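Local coordinates for protein polyketide synthase/nonribosomal peptide synthetase hybrid RzxB (Pseudomonas fluorescens, PDB 5IL6) that probably dehydrates beta-hydroxyacyl intermediates, through its double-hotdog dehydratase domain, during assembly of the polyketide rhizoxin by a trans-AT synthase, at residues D183-I189 against L247-R253; E98-E102 against I113-Y118. All blocks are in the same frame, centred on the assembly; numbering follows the deposited sequence.

Contact 1: residues D183-I189 against L247-R253; sequences DQALARI and LQVQIRR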
loop_
_atom_site.group_PDB
_atom_site.type_symbol
_atom_site.label_atom_id
_atom_site.label_comp_id
_atom_site.label_asym_id
_atom_site.label_seq_id
_atom_site.Cartn_x
_atom_site.Cartn_y
_atom_site.Cartn_z
ATOM N N ASP A 183 6.181 -3.463 21.608
ATOM C CA ASP A 183 5.902 -2.548 20.510
ATOM C C ASP A 183 6.080 -3.199 19.141
ATOM O O ASP A 183 6.213 -2.487 18.139
ATOM C CB ASP A 183 6.791 -1.306 20.621
ATOM C CG ASP A 183 8.268 -1.646 20.674
ATOM O OD1 ASP A 183 8.622 -2.815 20.415
ATOM O OD2 ASP A 183 9.078 -0.742 20.971
ATOM N N GLN A 184 6.082 -4.528 19.077
ATOM C CA GLN A 184 6.196 -5.261 17.825
ATOM C C GLN A 184 5.013 -6.206 17.671
ATOM O O GLN A 184 4.425 -6.658 18.658
ATOM C CB GLN A 184 7.495 -6.075 17.753
ATOM C CG GLN A 184 8.751 -5.244 17.635
ATOM C CD GLN A 184 9.957 -6.066 17.225
ATOM O OE1 GLN A 184 9.830 -7.062 16.512
ATOM N NE2 GLN A 184 11.139 -5.651 17.670
ATOM N N ALA A 185 4.671 -6.502 16.420
ATOM C CA ALA A 185 3.599 -7.436 16.120
ATOM C C ALA A 185 3.985 -8.261 14.903
ATOM O O ALA A 185 4.763 -7.817 14.053
ATOM C CB ALA A 185 2.269 -6.716 15.868
ATOM N N LEU A 186 3.430 -9.467 14.828
ATOM C CA LEU A 186 3.655 -10.363 13.704
ATOM C C LEU A 186 2.304 -10.812 13.173
ATOM O O LEU A 186 1.483 -11.346 13.926
ATOM C CB LEU A 186 4.494 -11.577 14.118
ATOM C CG LEU A 186 4.901 -12.520 12.982
ATOM C CD1 LEU A 186 5.881 -11.828 12.041
ATOM C CD2 LEU A 186 5.491 -13.811 13.529
ATOM N N ALA A 187 2.076 -10.594 11.882
ATOM C CA ALA A 187 0.799 -10.894 11.257
ATOM C C ALA A 187 0.983 -11.924 10.153
ATOM O O ALA A 187 2.018 -11.962 9.481
ATOM C CB ALA A 187 0.159 -9.628 10.677
ATOM N N ARG A 188 -0.029 -12.769 9.984
ATOM C CA ARG A 188 -0.123 -13.671 8.845
ATOM C C ARG A 188 -1.265 -13.209 7.955
ATOM O O ARG A 188 -2.385 -12.996 8.432
ATOM C CB ARG A 188 -0.348 -15.118 9.287
ATOM C CG ARG A 188 0.926 -15.864 9.645
ATOM C CD ARG A 188 1.420 -15.498 11.030
ATOM N NE ARG A 188 2.478 -16.395 11.484
ATOM C CZ ARG A 188 2.914 -16.470 12.737
ATOM N NH1 ARG A 188 2.381 -15.699 13.679
ATOM N NH2 ARG A 188 3.880 -17.319 13.054
ATOM N N ILE A 189 -0.972 -13.044 6.669
ATOM C CA ILE A 189 -1.937 -12.570 5.689
ATOM C C ILE A 189 -1.860 -13.470 4.465
ATOM O O ILE A 189 -0.818 -14.067 4.177
ATOM C CB ILE A 189 -1.685 -11.093 5.306
ATOM C CG1 ILE A 189 -0.293 -10.928 4.686
ATOM C CG2 ILE A 189 -1.831 -10.202 6.532
ATOM C CD1 ILE A 189 -0.016 -9.538 4.135
ATOM N N LEU A 247 1.796 -14.399 3.334
ATOM C CA LEU A 247 2.908 -13.594 3.818
ATOM C C LEU A 247 2.895 -13.507 5.336
ATOM O O LEU A 247 1.845 -13.613 5.976
ATOM C CB LEU A 247 2.856 -12.173 3.242
ATOM C CG LEU A 247 3.051 -12.037 1.734
ATOM C CD1 LEU A 247 2.719 -10.626 1.284
ATOM C CD2 LEU A 247 4.469 -12.398 1.346
ATOM N N GLN A 248 4.084 -13.301 5.895
ATOM C CA GLN A 248 4.262 -12.870 7.273
ATOM C C GLN A 248 4.666 -11.404 7.269
ATOM O O GLN A 248 5.446 -10.973 6.414
ATOM C CB GLN A 248 5.342 -13.684 7.992
ATOM C CG GLN A 248 5.038 -15.152 8.177
ATOM C CD GLN A 248 6.162 -15.871 8.891
ATOM O OE1 GLN A 248 6.140 -16.015 10.112
ATOM N NE2 GLN A 248 7.160 -16.315 8.134
ATOM N N VAL A 249 4.141 -10.641 8.223
ATOM C CA VAL A 249 4.415 -9.212 8.310
ATOM C C VAL A 249 4.889 -8.900 9.721
ATOM O O VAL A 249 4.133 -9.073 10.685
ATOM C CB VAL A 249 3.183 -8.363 7.955
ATOM C CG1 VAL A 249 3.534 -6.886 7.981
ATOM C CG2 VAL A 249 2.638 -8.762 6.588
ATOM N N GLN A 250 6.130 -8.439 9.840
ATOM C CA GLN A 250 6.659 -7.953 11.105
ATOM C C GLN A 250 6.462 -6.446 11.170
ATOM O O GLN A 250 6.843 -5.725 10.241
ATOM C CB GLN A 250 8.141 -8.296 11.253
ATOM C CG GLN A 250 8.684 -7.987 12.636
ATOM C CD GLN A 250 10.160 -8.280 12.774
ATOM O OE1 GLN A 250 10.799 -8.783 11.851
ATOM N NE2 GLN A 250 10.714 -7.955 13.936
ATOM N N ILE A 251 5.879 -5.973 12.268
ATOM C CA ILE A 251 5.502 -4.573 12.424
ATOM C C ILE A 251 6.155 -4.045 13.692
ATOM O O ILE A 251 6.100 -4.697 14.741
ATOM C CB ILE A 251 3.973 -4.403 12.487
ATOM C CG1 ILE A 251 3.318 -4.990 11.232
ATOM C CG2 ILE A 251 3.607 -2.928 12.641
ATOM C CD1 ILE A 251 1.810 -5.074 11.304
ATOM N N ARG A 252 6.771 -2.866 13.593
ATOM C CA ARG A 252 7.410 -2.214 14.731
ATOM C C ARG A 252 6.918 -0.779 14.818
ATOM O O ARG A 252 7.028 -0.024 13.848
ATOM C CB ARG A 252 8.937 -2.244 14.610
ATOM C CG ARG A 252 9.663 -1.361 15.625
ATOM C CD ARG A 252 9.240 -1.683 17.052
ATOM N NE ARG A 252 10.069 -1.014 18.051
ATOM C CZ ARG A 252 11.296 -1.406 18.383
ATOM N NH1 ARG A 252 11.849 -2.455 17.786
ATOM N NH2 ARG A 252 11.974 -0.745 19.310
ATOM N N ARG A 253 6.374 -0.411 15.973
ATOM C CA ARG A 253 6.037 0.980 16.234
ATOM C C ARG A 253 7.300 1.831 16.222
ATOM O O ARG A 253 8.340 1.434 16.757
ATOM C CB ARG A 253 5.323 1.099 17.579
ATOM C CG ARG A 253 4.881 2.505 17.953
ATOM C CD ARG A 253 3.451 2.776 17.531
ATOM N NE ARG A 253 2.988 4.074 18.020
ATOM C CZ ARG A 253 2.164 4.250 19.050
ATOM N NH1 ARG A 253 1.686 3.212 19.725
ATOM N NH2 ARG A 253 1.810 5.480 19.407
#
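This is an antiparallel strand pairing in the second hotdog half of the dehydratase domain. Strand 184-190 lies beside strand 246-254, with segment axes 4.6 Å apart at closest and directions 160° apart. Three hydrogen-bonded pairs, Ala185-Ile251, Ala187-Val249 and Ile189-Leu247, each close a double N-H to O bond; Ala187 N to Val249 O and Val249 N to Ala187 O are both 2.8 Å. Their side chains form an apolar face, on which Ile189, Leu247 and Val249 pack against helix 204-212, the hotdog helix of this half. Ile189 reaches across on this face, with CD1 3.7 Å from Val249 CG2, and touches Leu206 and Ala209 of the helix. The other face carries Gln184, Leu186, Arg188, Gln248, Gln250 and Arg252. Leu186 is buried there under Leu142 and Phe144. At the start of segment 183-189 polar side chains join the strands: Asp183 OD2 makes a salt bridge to Arg252 NE at 3.1 Å, and Gln250 NE2 donates to Gln184 OE1 at 2.9 Å.

Contact 2: residues E98-E102 against I113-Y118; sequences ELFLE and IGIYAY
Residues 98-102 and 113-118 are the paired arms of an antiparallel beta hairpin, strands 98-105 and 110-118, in the first hotdog half of the dehydratase domain. Both segments are extended, their axes 4.7 Å apart at closest and their directions at 162°. The register sets Phe100 against Tyr116, Leu101 against Ile115 and Glu102 against Gly114. At Glu98 the direct backbone bonding gives way to a water, 2.7 Å from Glu98 O, that accepts from Tyr118 N at 3.0 Å. Leu99 (chi1 t, chi2 p) puts CG 3.6 Å from Ile115 CG2. Phe100 and Tyr116 form a hydrogen-bonded pair: Phe100 N to Tyr116 O is 2.9 Å, Tyr116 N to Phe100 O 3.0 Å. Tyr116 takes chi1 p, which swings its ring across to Phe100, so Phe100 CB sits over the ring face, a CH-pi contact 3.8 Å from the centroid; with Phe100 at chi1 m the ring planes are 10° apart but slid so far that they barely overlap. Leu101, across a non-hydrogen-bonded pair, shares with Leu99, Ile113 and Ile115 the buried face toward helix 53-67. Its CG lies 3.7 Å from Ile113 CG2. Glu102 N to Gly114 O is 2.8 Å, and Gly114 N to Glu102 O 3.1 Å. The Glu102 side chain (chi1 m, chi2 t) extends toward Tyr116, and its OE2 accepts a very short 2.5 Å hydrogen bond from Tyr116 OH.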
loop_
_atom_site.group_PDB
_atom_site.type_symbol
_atom_site.label_atom_id
_atom_site.label_comp_id
_atom_site.label_asym_id
_atom_site.label_seq_id
_atom_site.Cartn_x
_atom_site.Cartn_y
_atom_site.Cartn_z
ATOM N N GLU A 98 -11.088 7.881 -14.078
ATOM C CA GLU A 98 -9.779 7.952 -14.718
ATOM C C GLU A 98 -8.740 8.460 -13.727
ATOM O O GLU A 98 -8.900 9.540 -13.145
ATOM C CB GLU A 98 -9.837 8.861 -15.946
ATOM C CG GLU A 98 -10.717 8.324 -17.063
ATOM C CD GLU A 98 -10.760 9.245 -18.271
ATOM O OE1 GLU A 98 -10.602 10.471 -18.098
ATOM O OE2 GLU A 98 -10.959 8.742 -19.395
ATOM N N LEU A 99 -7.674 7.682 -13.549
ATOM C CA LEU A 99 -6.563 8.029 -12.675
ATOM C C LEU A 99 -5.282 8.007 -13.497
ATOM O O LEU A 99 -4.929 6.973 -14.074
ATOM C CB LEU A 99 -6.475 7.052 -11.498
ATOM C CG LEU A 99 -5.638 7.451 -10.280
ATOM C CD1 LEU A 99 -6.096 8.774 -9.695
ATOM C CD2 LEU A 99 -5.734 6.367 -9.230
ATOM N N PHE A 100 -4.590 9.139 -13.542
ATOM C CA PHE A 100 -3.379 9.299 -14.332
ATOM C C PHE A 100 -2.141 9.167 -13.453
ATOM O O PHE A 100 -2.152 9.537 -12.279
ATOM C CB PHE A 100 -3.366 10.663 -15.021
ATOM C CG PHE A 100 -4.473 10.847 -16.015
ATOM C CD1 PHE A 100 -5.726 11.268 -15.606
ATOM C CD2 PHE A 100 -4.260 10.605 -17.360
ATOM C CE1 PHE A 100 -6.749 11.440 -16.517
ATOM C CE2 PHE A 100 -5.278 10.776 -18.277
ATOM C CZ PHE A 100 -6.523 11.194 -17.855
ATOM N N LEU A 101 -1.070 8.635 -14.039
ATOM C CA LEU A 101 0.234 8.567 -13.386
ATOM C C LEU A 101 1.270 9.163 -14.324
ATOM O O LEU A 101 1.431 8.690 -15.454
ATOM C CB LEU A 101 0.611 7.127 -13.022
ATOM C CG LEU A 101 1.904 6.940 -12.212
ATOM C CD1 LEU A 101 1.811 5.679 -11.369
ATOM C CD2 LEU A 101 3.148 6.874 -13.098
ATOM N N GLU A 102 1.964 10.199 -13.860
ATOM C CA GLU A 102 3.023 10.846 -14.625
ATOM C C GLU A 102 4.378 10.436 -14.070
ATOM O O GLU A 102 4.588 10.462 -12.854
ATOM C CB GLU A 102 2.880 12.367 -14.589
ATOM C CG GLU A 102 1.944 12.921 -15.645
ATOM C CD GLU A 102 1.757 14.426 -15.532
ATOM O OE1 GLU A 102 2.554 15.079 -14.828
ATOM O OE2 GLU A 102 0.813 14.956 -16.153
ATOM N N ILE A 113 7.221 10.748 -9.549
ATOM C CA ILE A 113 5.895 10.252 -9.893
ATOM C C ILE A 113 4.830 11.156 -9.289
ATOM O O ILE A 113 4.951 11.604 -8.144
ATOM C CB ILE A 113 5.689 8.802 -9.413
ATOM C CG1 ILE A 113 6.726 7.883 -10.058
ATOM C CG2 ILE A 113 4.271 8.334 -9.730
ATOM C CD1 ILE A 113 7.930 7.626 -9.179
ATOM N N GLY A 114 3.785 11.403 -10.060
ATOM C CA GLY A 114 2.572 12.010 -9.536
ATOM C C GLY A 114 1.360 11.269 -10.051
ATOM O O GLY A 114 1.298 10.893 -11.219
ATOM N N ILE A 115 0.397 11.052 -9.159
ATOM C CA ILE A 115 -0.863 10.391 -9.488
ATOM C C ILE A 115 -1.982 11.390 -9.242
ATOM O O ILE A 115 -2.075 11.964 -8.151
ATOM C CB ILE A 115 -1.074 9.114 -8.654
ATOM C CG1 ILE A 115 0.061 8.119 -8.912
ATOM C CG2 ILE A 115 -2.432 8.481 -8.970
ATOM C CD1 ILE A 115 0.021 6.881 -8.030
ATOM N N TYR A 116 -2.836 11.592 -10.244
ATOM C CA TYR A 116 -3.829 12.654 -10.163
ATOM C C TYR A 116 -5.058 12.297 -10.986
ATOM O O TYR A 116 -5.052 11.368 -11.797
ATOM C CB TYR A 116 -3.240 13.984 -10.633
ATOM C CG TYR A 116 -2.719 13.923 -12.044
ATOM C CD1 TYR A 116 -3.563 14.153 -13.119
ATOM C CD2 TYR A 116 -1.390 13.621 -12.303
ATOM C CE1 TYR A 116 -3.100 14.094 -14.415
ATOM C CE2 TYR A 116 -0.914 13.557 -13.599
ATOM C CZ TYR A 116 -1.777 13.795 -14.651
ATOM O OH TYR A 116 -1.334 13.739 -15.949
ATOM N N ALA A 117 -6.116 13.076 -10.768
ATOM C CA ALA A 117 -7.392 12.917 -11.452
ATOM C C ALA A 117 -8.075 14.275 -11.485
ATOM O O ALA A 117 -7.683 15.201 -10.769
ATOM C CB ALA A 117 -8.287 11.885 -10.756
ATOM N N TYR A 118 -9.090 14.401 -12.336
ATOM C CA TYR A 118 -9.774 15.673 -12.516
ATOM C C TYR A 118 -11.108 15.671 -11.775
ATOM O O TYR A 118 -11.812 14.659 -11.746
ATOM C CB TYR A 118 -9.997 15.945 -14.003
ATOM C CG TYR A 118 -8.711 16.266 -14.724
ATOM C CD1 TYR A 118 -8.165 17.540 -14.683
ATOM C CD2 TYR A 118 -8.030 15.283 -15.427
ATOM C CE1 TYR A 118 -6.981 17.829 -15.333
ATOM C CE2 TYR A 118 -6.849 15.560 -16.080
ATOM C CZ TYR A 118 -6.327 16.834 -16.031
ATOM O OH TYR A 118 -5.149 17.113 -16.682
HETATM O O HOH W 1 -9.690 12.018 -14.022
#

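Contacts 1 and 2 belong to one long antiparallel sheet, on opposite sides of the chain's centre, with their own centres 31 Å apart. They do not touch; their nearest atoms are about 20 Å apart. Each lies in a different hotdog half and turns an apolar face to the helix of that half, 204-212 for contact 1 and 53-67 for contact 2. Contact 2 joins neighbouring arms of a hairpin, whereas contact 1 pairs strands 58 residues apart in sequence. Both are partly buried. The faces away from the helices differ: amide and charged groups meet beside a buried leucine in contact 1, two aromatic rings and a tyrosine-carboxylate bond in contact 2.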